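Local coordinates for protein bifunctional enzyme IspD/IspF (Campylobacter jejuni, PDB 1W55) that catalyses two steps of non-mevalonate isoprenoid biosynthesis, cytidylyl transfer to methylerythritol 4-phosphate and, in a second domain, formation of methylerythritol 2,4-cyclodiphosphate with release of CMP, at residues 7-12 with 74-79; 59-62 with 68-71. All coordinates share one frame; numbering follows the deposited sequence.

Interaction 1 (7-12 with 74-79); sequences IMLAAG and DTRAES. With C (cytidine-5'-monophosphate), chain D.
In the nucleotide pocket of the cytidylyltransferase domain, L9 of strand 4-9 meets R76 in the opening turn of helix 76-84, with CMP bound beside them. The L9 methyl CD1 sits over the centre of the R76 guanidinium, 3.4 Å from CZ, and the two side chains cross at about a right angle. R76 is extended, and CG anti to the backbone N (chi1 -169°) lays its aliphatic part along the ribose, CG coming 3.4 Å from O4' of CMP. The C5' of the nucleotide lies at the edge of the guanidinium, whose charge is met by salt bridges to D96 and D169; these probably fix the rotation of the group under the leucine methyl.

Around the base, A11 and S79 contribute the bonds from the two segments. S79 OG donates to N3 of the cytosine (2.7 Å) and also bonds G73 N, while A11 N donates to O2 of the base over 3.1 Å. The A11 methyl is 4.0 Å from S79 OG and packs against the pyrimidine. Backbone carbonyls hold the sugar: O3' of CMP donates to L9 O at 2.6 Å, and O2' donates to A11 O at 2.8 Å. K191, and R139 of a second subunit, also bond CMP. At the start of the helix T75 is the N-cap, its OG1 accepting from E78 N. A nucleotide held between the loop after the first strand and the start of a helix, with main-chain and serine groups reading the cytosine, is characteristic of the Rossmann-like IspD cytidylyltransferase fold.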
loop_
_atom_site.group_PDB
_atom_site.type_symbol
_atom_site.label_atom_id
_atom_site.label_comp_id
_atom_site.label_asym_id
_atom_site.label_seq_id
_atom_site.Cartn_x
_atom_site.Cartn_y
_atom_site.Cartn_z
ATOM N N ILE A 7 27.923 19.374 15.897
ATOM C CA ILE A 7 27.978 20.493 14.958
ATOM C C ILE A 7 27.341 20.078 13.637
ATOM O O ILE A 7 27.806 19.142 12.971
ATOM C CB ILE A 7 29.426 20.992 14.721
ATOM C CG1 ILE A 7 30.064 21.499 16.026
ATOM C CG2 ILE A 7 29.441 22.083 13.639
ATOM C CD1 ILE A 7 31.567 21.835 15.888
ATOM N N MET A 8 26.260 20.768 13.276
ATOM C CA MET A 8 25.613 20.571 11.981
ATOM C C MET A 8 26.123 21.631 11.017
ATOM O O MET A 8 26.029 22.828 11.284
ATOM C CB MET A 8 24.083 20.644 12.107
ATOM C CG MET A 8 23.453 19.570 13.002
ATOM S SD MET A 8 23.784 17.857 12.487
ATOM C CE MET A 8 22.993 17.820 10.854
ATOM N N LEU A 9 26.669 21.190 9.895
ATOM C CA LEU A 9 27.249 22.124 8.935
ATOM C C LEU A 9 26.213 22.477 7.868
ATOM O O LEU A 9 25.876 21.648 7.046
ATOM C CB LEU A 9 28.527 21.527 8.317
ATOM C CG LEU A 9 29.709 21.352 9.290
ATOM C CD1 LEU A 9 30.819 20.578 8.644
ATOM C CD2 LEU A 9 30.246 22.704 9.805
ATOM N N ALA A 10 25.727 23.713 7.887
ATOM C CA ALA A 10 24.578 24.102 7.072
ATOM C C ALA A 10 24.746 25.468 6.410
ATOM O O ALA A 10 23.763 26.058 5.957
ATOM C CB ALA A 10 23.308 24.092 7.927
ATOM N N ALA A 11 25.981 25.967 6.354
ATOM C CA ALA A 11 26.256 27.263 5.732
ATOM C C ALA A 11 26.689 27.119 4.277
ATOM O O ALA A 11 26.803 26.015 3.756
ATOM C CB ALA A 11 27.305 28.042 6.541
ATOM N N GLY A 12 26.921 28.255 3.626
ATOM C CA GLY A 12 27.319 28.285 2.230
ATOM C C GLY A 12 26.154 28.104 1.271
ATOM O O GLY A 12 25.084 27.604 1.645
ATOM N N ASP A 74 34.101 30.831 4.699
ATOM C CA ASP A 74 34.238 30.673 3.243
ATOM C C ASP A 74 34.292 29.212 2.783
ATOM O O ASP A 74 34.036 28.900 1.619
ATOM C CB ASP A 74 35.497 31.398 2.743
ATOM C CG ASP A 74 35.440 32.917 2.949
ATOM O OD1 ASP A 74 34.379 33.450 3.339
ATOM O OD2 ASP A 74 36.429 33.658 2.741
ATOM N N THR A 75 34.668 28.317 3.686
ATOM C CA THR A 75 34.708 26.898 3.364
ATOM C C THR A 75 34.076 26.096 4.492
ATOM O O THR A 75 33.906 26.597 5.609
ATOM C CB THR A 75 36.167 26.426 3.158
ATOM O OG1 THR A 75 36.915 26.673 4.356
ATOM C CG2 THR A 75 36.891 27.260 2.096
ATOM N N ARG A 76 33.746 24.844 4.188
ATOM C CA ARG A 76 33.340 23.872 5.193
ATOM C C ARG A 76 34.248 23.923 6.427
ATOM O O ARG A 76 33.765 24.072 7.562
ATOM C CB ARG A 76 33.347 22.470 4.572
ATOM C CG ARG A 76 32.684 21.387 5.421
ATOM C CD ARG A 76 32.809 19.991 4.813
ATOM N NE ARG A 76 32.115 18.958 5.584
ATOM C CZ ARG A 76 32.573 18.391 6.705
ATOM N NH1 ARG A 76 33.741 18.757 7.238
ATOM N NH2 ARG A 76 31.849 17.452 7.306
ATOM N N ALA A 77 35.559 23.820 6.202
ATOM C CA ALA A 77 36.530 23.774 7.301
ATOM C C ALA A 77 36.552 25.062 8.120
ATOM O O ALA A 77 36.722 25.015 9.346
ATOM C CB ALA A 77 37.931 23.432 6.786
ATOM N N GLU A 78 36.368 26.209 7.460
ATOM C CA GLU A 78 36.240 27.462 8.205
ATOM C C GLU A 78 34.960 27.562 9.029
ATOM O O GLU A 78 35.011 27.994 10.182
ATOM C CB GLU A 78 36.407 28.710 7.338
ATOM C CG GLU A 78 36.802 29.903 8.207
ATOM C CD GLU A 78 36.867 31.236 7.486
ATOM O OE1 GLU A 78 36.451 31.344 6.314
ATOM O OE2 GLU A 78 37.350 32.199 8.121
ATOM N N SER A 79 33.821 27.175 8.460
ATOM C CA SER A 79 32.589 27.127 9.255
ATOM C C SER A 79 32.778 26.222 10.463
ATOM O O SER A 79 32.408 26.578 11.581
ATOM C CB SER A 79 31.403 26.648 8.418
ATOM O OG SER A 79 31.217 27.484 7.287
HETATM O OP3 C D . 29.774 19.128 0.115
HETATM P P C D . 30.332 20.451 0.579
HETATM O OP1 C D . 29.958 21.594 -0.331
HETATM O OP2 C D . 31.778 20.407 1.016
HETATM O "O5'" C D . 29.478 20.806 1.900
HETATM C "C5'" C D . 29.469 19.962 3.041
HETATM C "C4'" C D . 28.674 20.619 4.170
HETATM O "O4'" C D . 29.368 21.750 4.711
HETATM C "C3'" C D . 27.315 21.117 3.718
HETATM O "O3'" C D . 26.374 20.685 4.683
HETATM C "C2'" C D . 27.422 22.626 3.723
HETATM O "O2'" C D . 26.195 23.269 4.050
HETATM C "C1'" C D . 28.492 22.874 4.774
HETATM N N1 C D . 29.235 24.098 4.479
HETATM C C2 C D . 29.361 25.064 5.492
HETATM O O2 C D . 28.845 24.869 6.625
HETATM N N3 C D . 30.045 26.195 5.222
HETATM C C4 C D . 30.591 26.416 3.996
HETATM N N4 C D . 31.267 27.569 3.749
HETATM C C5 C D . 30.471 25.469 2.984
HETATM C C6 C D . 29.776 24.298 3.258
#

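Interaction 2 (59-62 with 68-71); sequences YMKK and EFIE
The phenyl ring of F69 meets M60 and K61, two successive residues of the segment 59-62, on helix 57-61. Both come from the same side of the ring plane, obliquely: M60 CB is 3.7 Å from F69 CE2, and K61 CG is 3.8 Å from F69 CD1, across the CG-CZ axis of the ring from it.

The M60 sulfur adds a Met-aromatic contact: SD is 5.1 Å from the ring centroid and 64° off the ring normal. The extended chain beyond CG carries the M60 methyl past the ring while SD stays 3.9 Å from F69 CE2. The M60 carbonyl also comes close, with O 3.9 Å from F69 CZ. F69 has CG anti to its own carbonyl carbon (chi1 -68°), and this turns the ring from the strand onto the helix. V52, I57 and T64 pack around the same side chain.

The K61 and F69 side chains run past each other in opposite senses, K61 with its CG against the ring and the rest of the chain leading the ammonium group on toward the strand backbone. There a water bridges the two segments: it donates to F69 O at 2.9 Å and accepts a weak bond from K61 NZ at 3.2 Å. The contact is thus apolar near M60 and hydrated near the exposed lysine. Beyond it, K62 NZ bonds Q319 of a third subunit. Helix 57-61 packed on strand 68-71, which pairs in parallel with strand 50-54, forms a beta-alpha-beta crossover of the Rossmann-like sheet.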
loop_
_atom_site.group_PDB
_atom_site.type_symbol
_atom_site.label_atom_id
_atom_site.label_comp_id
_atom_site.label_asym_id
_atom_site.label_seq_id
_atom_site.Cartn_x
_atom_site.Cartn_y
_atom_site.Cartn_z
ATOM N N TYR A 59 16.828 34.193 9.815
ATOM C CA TYR A 59 15.747 33.347 9.351
ATOM C C TYR A 59 15.675 32.015 10.125
ATOM O O TYR A 59 14.597 31.629 10.586
ATOM C CB TYR A 59 15.867 33.115 7.845
ATOM C CG TYR A 59 14.683 32.390 7.249
ATOM C CD1 TYR A 59 13.367 32.841 7.468
ATOM C CD2 TYR A 59 14.867 31.248 6.478
ATOM C CE1 TYR A 59 12.277 32.154 6.931
ATOM C CE2 TYR A 59 13.788 30.565 5.929
ATOM C CZ TYR A 59 12.502 31.019 6.156
ATOM O OH TYR A 59 11.447 30.318 5.618
ATOM N N MET A 60 16.813 31.330 10.287
ATOM C CA MET A 60 16.838 30.020 10.941
ATOM C C MET A 60 16.428 30.071 12.403
ATOM O O MET A 60 15.800 29.132 12.905
ATOM C CB MET A 60 18.212 29.373 10.835
ATOM C CG MET A 60 18.564 28.915 9.442
ATOM S SD MET A 60 20.028 27.903 9.465
ATOM C CE MET A 60 20.139 27.462 7.702
ATOM N N LYS A 61 16.799 31.157 13.078
ATOM C CA LYS A 61 16.445 31.368 14.481
ATOM C C LYS A 61 14.931 31.423 14.718
ATOM O O LYS A 61 14.459 31.150 15.825
ATOM C CB LYS A 61 17.092 32.648 14.992
ATOM C CG LYS A 61 18.464 32.448 15.632
ATOM C CD LYS A 61 19.041 33.806 16.028
ATOM C CE LYS A 61 20.180 33.679 17.020
ATOM N NZ LYS A 61 20.921 34.972 17.152
ATOM N N LYS A 62 14.183 31.764 13.671
ATOM C CA LYS A 62 12.726 31.832 13.727
ATOM C C LYS A 62 12.054 30.465 13.767
ATOM O O LYS A 62 10.834 30.385 13.907
ATOM C CB LYS A 62 12.192 32.635 12.538
ATOM C CG LYS A 62 12.477 34.116 12.654
ATOM C CD LYS A 62 11.965 34.871 11.464
ATOM C CE LYS A 62 12.198 36.368 11.652
ATOM N NZ LYS A 62 11.207 37.167 10.867
ATOM N N GLU A 68 22.473 26.420 19.012
ATOM C CA GLU A 68 23.298 27.605 18.850
ATOM C C GLU A 68 23.629 27.770 17.377
ATOM O O GLU A 68 24.042 26.819 16.707
ATOM C CB GLU A 68 24.559 27.508 19.700
ATOM C CG GLU A 68 24.271 27.703 21.180
ATOM C CD GLU A 68 25.526 27.889 22.010
ATOM O OE1 GLU A 68 25.680 27.137 22.996
ATOM O OE2 GLU A 68 26.344 28.785 21.682
ATOM N N PHE A 69 23.415 28.975 16.873
ATOM C CA PHE A 69 23.731 29.282 15.493
ATOM C C PHE A 69 24.995 30.115 15.420
ATOM O O PHE A 69 25.232 30.974 16.272
ATOM C CB PHE A 69 22.571 30.014 14.833
ATOM C CG PHE A 69 21.355 29.162 14.660
ATOM C CD1 PHE A 69 20.346 29.163 15.630
ATOM C CD2 PHE A 69 21.220 28.346 13.538
ATOM C CE1 PHE A 69 19.215 28.369 15.480
ATOM C CE2 PHE A 69 20.095 27.535 13.375
ATOM C CZ PHE A 69 19.086 27.544 14.341
ATOM N N ILE A 70 25.805 29.851 14.400
ATOM C CA ILE A 70 27.005 30.618 14.165
ATOM C C ILE A 70 27.179 30.853 12.664
ATOM O O ILE A 70 26.873 29.977 11.849
ATOM C CB ILE A 70 28.228 29.901 14.799
ATOM C CG1 ILE A 70 29.422 30.858 14.887
ATOM C CG2 ILE A 70 28.573 28.602 14.046
ATOM C CD1 ILE A 70 30.379 30.522 16.010
ATOM N N GLU A 71 27.643 32.050 12.312
ATOM C CA GLU A 71 27.834 32.448 10.921
ATOM C C GLU A 71 28.894 31.556 10.294
ATOM O O GLU A 71 29.932 31.316 10.899
ATOM C CB GLU A 71 28.238 33.934 10.829
ATOM C CG GLU A 71 28.250 34.518 9.416
ATOM C CD GLU A 71 26.866 34.627 8.768
ATOM O OE1 GLU A 71 25.849 34.730 9.495
ATOM O OE2 GLU A 71 26.790 34.631 7.514
HETATM O O HOH W 1 23.605 33.238 17.208
#

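Overall arrangement
Both contacts belong to the cytidylyltransferase domain, with centres 13 Å apart, and reach the same mixed sheet. Along the chain the order is strand 4-9, strand 50-54, helix 57-61, strand 68-71 and helix 76-84, so interaction 2 falls within the span that separates the two halves of interaction 1. Strand 50-54 lies between strands 4-9 and 68-71, parallel to both, and T53 on it bonds both A10 N and the bound CMP. The two sites touch lightly, A10 O lying 4.3 Å from M60 CE. Interaction 2 therefore packs the crossover next to the nucleotide pocket, and strand 68-71 leads directly into the pocket-lining residues of interaction 1.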